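Local coordinates for protein thiosulfate reductase (Thermus thermophilus, PDB 2VPZ) that probably carries out molybdenum-dependent reduction of sulfur compounds such as thiosulfate or polysulfide, using bound molybdopterin guanine dinucleotide and a [4Fe-4S] cluster, at residues A[462-467]-A[471-476]. Numbering follows the deposited sequence.
Sequences YVAIDV and EHVMWA. With MGD (2-amino-5,6-dimercapto-7-methyl-3,7,8a,9-tetrahydro-8-oxa-1,3,9,10-tetraaza-anthracen-4-one guanosine dinucleotide), chain H.
One side of parallel strand 462-466, whose carboxyl end binds the guanosine of a molybdopterin guanine dinucleotide, packs through Tyr462, Ala464 and Asp466 against the returning loop 471-476. The Tyr462 side chain reaches out toward the loop, CG anti to the backbone N (chi1 161°), and crosses that of His472 at about a right angle. Its OH meets the backbone O of His472 at 2.4 Å, a hydrogen bond whose length is doubtfully short at this resolution; that carbonyl O lies at the ring edge. CB of Ala476 sits over one face of the same ring in a CH-pi contact, 4.1 Å from the centroid and 26° off the ring normal. CB of Trp475 meets the edge at CE2 of Tyr462, while the Trp475 indole turns away to pack against helix 449-457 and, edge-to-face, on Phe443. Further along the strand, the methyl of Ala464 touches CB of Ala476 at 4.1 Å and more loosely CG1 of Val473. Strand 462-466 lies between strands 435-438 and 479-481 in a five-stranded parallel sheet, and the loop is part of its connection to 479-481. As in many nucleotide-binding alpha/beta folds, the acidic side chain at the strand end takes the ribose: OD1 of Asp466 accepts a hydrogen bond from O3' of the cofactor at 2.7 Å and OD2 one from O2' at 2.6 Å. The backbone N of Val467 bonds to OD2 of Asp466 on its anti lone pair, 2.8 Å away, and so steadies the carboxylate. The guanine is also held by the backbone, N2 donating to O of Ile465 at 3.0 Å and 165°. On the loop side, CG2 of Val473 lies over the rim of one face of the His472 imidazole, whose edge is turned to the ribose O3', and also touches OD1 and CB of Asp466.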
loop_
_atom_site.group_PDB
_atom_site.type_symbol
_atom_site.label_atom_id
_atom_site.label_comp_id
_atom_site.label_asym_id
_atom_site.label_seq_id
_atom_site.Cartn_x
_atom_site.Cartn_y
_atom_site.Cartn_z
ATOM N N TYR A 462 34.538 -47.464 24.704
ATOM C CA TYR A 462 33.656 -46.486 24.085
ATOM C C TYR A 462 34.389 -45.717 22.953
ATOM O O TYR A 462 35.289 -44.900 23.192
ATOM C CB TYR A 462 33.034 -45.519 25.140
ATOM C CG TYR A 462 32.475 -44.218 24.586
ATOM C CD1 TYR A 462 31.674 -44.203 23.433
ATOM C CD2 TYR A 462 32.799 -42.988 25.174
ATOM C CE1 TYR A 462 31.217 -42.992 22.864
ATOM C CE2 TYR A 462 32.354 -41.772 24.624
ATOM C CZ TYR A 462 31.563 -41.773 23.466
ATOM O OH TYR A 462 31.134 -40.590 22.921
ATOM N N VAL A 463 34.049 -46.041 21.707
ATOM C CA VAL A 463 34.671 -45.395 20.558
ATOM C C VAL A 463 33.691 -44.396 19.883
ATOM O O VAL A 463 32.481 -44.635 19.798
ATOM C CB VAL A 463 35.219 -46.427 19.490
ATOM C CG1 VAL A 463 36.194 -45.721 18.548
ATOM C CG2 VAL A 463 35.927 -47.623 20.200
ATOM N N ALA A 464 34.202 -43.247 19.437
ATOM C CA ALA A 464 33.399 -42.226 18.759
ATOM C C ALA A 464 34.091 -41.789 17.467
ATOM O O ALA A 464 35.252 -41.410 17.495
ATOM C CB ALA A 464 33.147 -41.005 19.696
ATOM N N ILE A 465 33.358 -41.850 16.350
ATOM C CA ILE A 465 33.859 -41.496 14.997
ATOM C C ILE A 465 33.101 -40.208 14.611
ATOM O O ILE A 465 31.875 -40.218 14.435
ATOM C CB ILE A 465 33.577 -42.676 14.012
ATOM C CG1 ILE A 465 33.752 -44.013 14.740
ATOM C CG2 ILE A 465 34.497 -42.570 12.780
ATOM C CD1 ILE A 465 33.797 -45.263 13.840
ATOM N N ASP A 466 33.835 -39.103 14.442
ATOM C CA ASP A 466 33.205 -37.799 14.197
ATOM C C ASP A 466 34.160 -36.813 13.507
ATOM O O ASP A 466 35.258 -37.204 13.100
ATOM C CB ASP A 466 32.818 -37.216 15.576
ATOM C CG ASP A 466 31.507 -36.372 15.552
ATOM O OD1 ASP A 466 30.513 -36.807 16.187
ATOM O OD2 ASP A 466 31.492 -35.291 14.946
ATOM N N VAL A 467 33.769 -35.546 13.386
ATOM C CA VAL A 467 34.653 -34.522 12.812
ATOM C C VAL A 467 35.026 -33.357 13.754
ATOM O O VAL A 467 36.161 -32.861 13.728
ATOM C CB VAL A 467 34.110 -33.798 11.557
ATOM C CG1 VAL A 467 35.136 -32.738 11.072
ATOM C CG2 VAL A 467 33.755 -34.789 10.440
ATOM N N GLU A 471 30.996 -32.135 22.921
ATOM C CA GLU A 471 31.101 -32.534 24.325
ATOM C C GLU A 471 31.062 -34.061 24.573
ATOM O O GLU A 471 31.618 -34.530 25.572
ATOM C CB GLU A 471 30.044 -31.864 25.236
ATOM C CG GLU A 471 30.234 -32.276 26.692
ATOM C CD GLU A 471 29.006 -32.066 27.549
ATOM O OE1 GLU A 471 29.097 -32.273 28.783
ATOM O OE2 GLU A 471 27.953 -31.704 26.982
ATOM N N HIS A 472 30.439 -34.853 23.708
ATOM C CA HIS A 472 30.386 -36.330 23.896
ATOM C C HIS A 472 31.509 -37.116 23.151
ATOM O O HIS A 472 31.617 -38.317 23.321
ATOM C CB HIS A 472 29.090 -36.954 23.391
ATOM C CG HIS A 472 29.018 -37.088 21.925
ATOM N ND1 HIS A 472 29.330 -38.218 21.251
ATOM C CD2 HIS A 472 28.832 -36.154 20.997
ATOM C CE1 HIS A 472 29.337 -37.981 19.958
ATOM N NE2 HIS A 472 29.030 -36.720 19.775
ATOM N N VAL A 473 32.281 -36.460 22.288
ATOM C CA VAL A 473 33.384 -37.110 21.570
ATOM C C VAL A 473 34.628 -37.144 22.506
ATOM O O VAL A 473 35.429 -38.100 22.491
ATOM C CB VAL A 473 33.769 -36.357 20.226
ATOM C CG1 VAL A 473 35.017 -36.975 19.579
ATOM C CG2 VAL A 473 32.573 -36.363 19.240
ATOM N N MET A 474 34.769 -36.112 23.328
ATOM C CA MET A 474 35.862 -35.986 24.279
ATOM C C MET A 474 35.657 -36.756 25.609
ATOM O O MET A 474 36.255 -36.437 26.637
ATOM C CB MET A 474 36.218 -34.502 24.528
ATOM C CG MET A 474 36.307 -33.627 23.257
ATOM S SD MET A 474 37.441 -34.295 21.991
ATOM C CE MET A 474 39.071 -34.110 22.831
ATOM N N TRP A 475 34.777 -37.759 25.581
ATOM C CA TRP A 475 34.554 -38.687 26.723
ATOM C C TRP A 475 34.994 -40.080 26.260
ATOM O O TRP A 475 34.861 -41.057 27.000
ATOM C CB TRP A 475 33.087 -38.790 27.144
ATOM C CG TRP A 475 32.652 -37.771 28.138
ATOM C CD1 TRP A 475 32.759 -36.406 28.031
ATOM C CD2 TRP A 475 32.031 -38.021 29.406
ATOM N NE1 TRP A 475 32.240 -35.802 29.152
ATOM C CE2 TRP A 475 31.776 -36.766 30.006
ATOM C CE3 TRP A 475 31.642 -39.187 30.082
ATOM C CZ2 TRP A 475 31.175 -36.642 31.271
ATOM C CZ3 TRP A 475 31.043 -39.078 31.337
ATOM C CH2 TRP A 475 30.805 -37.798 31.914
ATOM N N ALA A 476 35.513 -40.182 25.044
ATOM C CA ALA A 476 35.912 -41.467 24.477
ATOM C C ALA A 476 37.342 -42.034 24.688
ATOM O O ALA A 476 38.300 -41.253 24.862
ATOM C CB ALA A 476 35.630 -41.435 22.923
HETATM P PB MGD H . 23.302 -33.766 15.429
HETATM O O1B MGD H . 23.141 -32.869 16.618
HETATM O O2B MGD H . 23.499 -33.162 14.072
HETATM O O3B MGD H . 22.081 -34.809 15.583
HETATM O O3A MGD H . 20.233 -36.471 15.919
HETATM P PA MGD H . 21.757 -36.392 15.452
HETATM O O1A MGD H . 22.030 -36.664 13.981
HETATM O O2A MGD H . 22.535 -37.104 16.501
HETATM O "O5'" MGD H . 24.549 -34.692 15.639
HETATM C "C5'" MGD H . 25.392 -35.082 14.554
HETATM C "C4'" MGD H . 26.704 -35.555 15.181
HETATM O "O4'" MGD H . 27.347 -36.133 14.051
HETATM C "C3'" MGD H . 27.620 -34.467 15.676
HETATM O "O3'" MGD H . 28.469 -35.088 16.651
HETATM C "C2'" MGD H . 28.394 -34.102 14.400
HETATM O "O2'" MGD H . 29.602 -33.505 14.793
HETATM C "C1'" MGD H . 28.599 -35.457 13.718
HETATM N N9 MGD H . 28.842 -35.502 12.227
HETATM C C8 MGD H . 28.325 -34.681 11.311
HETATM N N7 MGD H . 28.688 -34.989 10.045
HETATM C C5 MGD H . 29.448 -36.105 10.110
HETATM C C6 MGD H . 30.150 -37.050 9.132
HETATM O O6 MGD H . 30.168 -36.848 7.867
HETATM N N1 MGD H . 30.802 -38.119 9.699
HETATM C C2 MGD H . 30.850 -38.371 11.044
HETATM N N2 MGD H . 31.511 -39.440 11.587
HETATM N N3 MGD H . 30.218 -37.565 11.908
HETATM C C4 MGD H . 29.529 -36.429 11.558
HETATM C C10 MGD H . 19.123 -36.291 14.987
HETATM C C11 MGD H . 17.876 -36.701 15.694
HETATM O O11 MGD H . 17.954 -36.111 16.992
HETATM C C12 MGD H . 16.581 -36.386 15.042
HETATM S S12 MGD H . 16.275 -36.763 13.398
HETATM C C13 MGD H . 15.555 -35.863 15.716
HETATM S S13 MGD H . 14.079 -35.424 15.089
HETATM C C14 MGD H . 15.505 -35.610 17.122
HETATM N N15 MGD H . 15.425 -34.137 17.339
HETATM C C16 MGD H . 15.596 -33.762 18.650
HETATM C C17 MGD H . 15.060 -32.563 19.300
HETATM O O17 MGD H . 14.397 -31.712 18.637
HETATM N N18 MGD H . 15.279 -32.407 20.607
HETATM C C19 MGD H . 15.972 -33.290 21.354
HETATM N N19 MGD H . 16.239 -33.068 22.676
HETATM N N20 MGD H . 16.451 -34.411 20.811
HETATM C C21 MGD H . 16.335 -34.697 19.519
HETATM N N22 MGD H . 16.896 -35.801 19.015
HETATM C C23 MGD H . 16.716 -36.286 17.689
#